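Local coordinates for protein ArCE4A (Arthrobacter sp. AW19M34-1, PDB 5LFZ) that removes acetyl groups by metal-dependent hydrolysis, probably from acetylated polysaccharides, as a carbohydrate esterase family 4 deacetylase, at the nickel (II) ion site. Residues are numbered along the deposited sequence; one frame, centred on the assembly and turned at random.

The nickel (II) ion site. Residues 32-33, 82, 86, 120, 122-123, 173. With NI (nickel (II) ion), chain B.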
# COMPACT_ATOMS: atom_id res chain seq x y z
N ASP A 32 2.86 -2.81 -2.97
CA ASP A 32 2.11 -2.73 -4.23
C ASP A 32 2.13 -4.01 -5.03
O ASP A 32 3.08 -4.80 -4.92
CB ASP A 32 2.67 -1.63 -5.14
CG ASP A 32 2.31 -0.25 -4.71
OD1 ASP A 32 1.75 -0.08 -3.60
OD2 ASP A 32 2.60 0.69 -5.49
N ASP A 33 1.10 -4.18 -5.85
CA ASP A 33 1.08 -5.10 -7.01
C ASP A 33 0.69 -6.53 -6.66
O ASP A 33 0.66 -7.40 -7.54
CB ASP A 33 2.44 -5.16 -7.72
CG ASP A 33 2.82 -3.87 -8.44
OD1 ASP A 33 2.11 -2.85 -8.33
OD2 ASP A 33 3.88 -3.88 -9.10
N HIS A 82 -4.98 -0.59 -6.42
CA HIS A 82 -3.87 -0.25 -7.31
C HIS A 82 -4.32 -0.33 -8.77
O HIS A 82 -3.49 -0.51 -9.67
CB HIS A 82 -2.68 -1.20 -7.06
CG HIS A 82 -1.35 -0.67 -7.51
ND1 HIS A 82 -1.03 0.67 -7.52
CD2 HIS A 82 -0.25 -1.32 -7.94
CE1 HIS A 82 0.21 0.82 -7.94
NE2 HIS A 82 0.71 -0.37 -8.20
N HIS A 86 -3.05 -2.59 -13.73
CA HIS A 86 -1.82 -1.81 -13.56
C HIS A 86 -1.51 -0.91 -14.75
O HIS A 86 -0.35 -0.76 -15.14
CB HIS A 86 -0.62 -2.72 -13.28
CG HIS A 86 0.47 -2.06 -12.51
ND1 HIS A 86 1.47 -1.32 -13.11
CD2 HIS A 86 0.71 -2.00 -11.17
CE1 HIS A 86 2.29 -0.85 -12.18
NE2 HIS A 86 1.85 -1.25 -11.00
N ARG A 120 -3.83 3.96 -5.03
CA ARG A 120 -2.49 4.39 -5.45
C ARG A 120 -2.39 4.21 -6.95
O ARG A 120 -2.62 3.11 -7.46
CB ARG A 120 -1.41 3.58 -4.73
CG ARG A 120 -0.02 3.87 -5.23
CD ARG A 120 1.02 3.20 -4.36
NE ARG A 120 1.26 3.92 -3.11
CZ ARG A 120 1.88 3.37 -2.07
NH1 ARG A 120 2.28 2.11 -2.14
NH2 ARG A 120 2.09 4.07 -0.96
N PRO A 122 -0.87 3.50 -10.51
CA PRO A 122 0.31 2.81 -11.06
C PRO A 122 1.39 3.79 -11.52
O PRO A 122 1.08 4.80 -12.15
CB PRO A 122 -0.27 2.03 -12.23
CG PRO A 122 -1.66 1.71 -11.79
CD PRO A 122 -2.12 2.93 -11.03
N TYR A 123 2.64 3.48 -11.17
CA TYR A 123 3.80 4.28 -11.56
C TYR A 123 3.77 5.68 -10.95
O TYR A 123 4.60 6.52 -11.29
CB TYR A 123 3.91 4.37 -13.09
CG TYR A 123 3.71 3.04 -13.78
CD1 TYR A 123 4.71 2.06 -13.74
CD2 TYR A 123 2.53 2.74 -14.44
CE1 TYR A 123 4.52 0.84 -14.36
CE2 TYR A 123 2.34 1.52 -15.05
CZ TYR A 123 3.33 0.57 -15.01
OH TYR A 123 3.14 -0.65 -15.62
N HIS A 173 7.16 -3.59 -2.88
CA HIS A 173 6.37 -4.41 -3.78
C HIS A 173 6.24 -5.84 -3.30
O HIS A 173 7.22 -6.51 -2.97
CB HIS A 173 6.97 -4.37 -5.19
CG HIS A 173 6.84 -3.04 -5.84
ND1 HIS A 173 7.64 -1.97 -5.50
CD2 HIS A 173 5.97 -2.58 -6.77
CE1 HIS A 173 7.27 -0.91 -6.21
NE2 HIS A 173 6.27 -1.25 -6.99
NI NI B . 2.52 -0.97 -9.06
O HOH W 1 3.68 -0.02 -7.83
O HOH W 2 3.01 1.03 -9.68
O HOH W 3 4.41 -1.54 -9.75
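The imidazole of His86 carries Pro122 CB over the centre of one face, 3.8 Å above the ring, and its CE1 lies over the rim of the Tyr123 ring. One face of the His82 ring is covered off-centre by the carboxylate carbon of Asp32, while Asp33 OD1 lies at its edge, in plane. Asp33 CG meets the edge of the His173 ring. Both His82 and His86 have CG anti to the backbone N (chi1 -158° and -153°) and point NE2 at the partly occupied nickel, which may come from purification and stand in for the enzyme's own metal. With the carboxylate oxygen Asp33 OD1, 2.1 Å from NI, they form the Asp-His-His metal triad of CE4 enzymes; waters 1, 2 and 3 bring the observed shell to a distorted six-coordinate one. His82 ND1 gives a hydrogen bond to Arg120 O (2.9 Å), in its own ring plane but above the carbonyl plane, which fixes the ring's rotation. Asp32, the family's catalytic base, does not bind the metal: its OD2 lies 2.7 Å from water 1. His173 NE2, from the family's catalytic acid, lies 3.0 Å from water 1. Arg120 NH1 forms a salt bridge with Asp32 OD1 (2.7 Å), approaching from above the carboxylate plane, and probably lowers the acid's pKa. An alanine in place of Asp32 would probably cost water 1 its carboxylate partner, leave Arg120 without this counter-charge and weaken catalysis. The backbone amide Tyr123 N points almost straight at water 2 (2.9 Å, 176° at H), where it could help polarise a bound acetyl group. In this NodB-type deacetylase fold, Asp32 ends strand 26-32 and His173 ends strand 168-173; Asp33, His82 and His86 come from loops, and the short 3-10 helix 122-124 lines the opposite side of the metal.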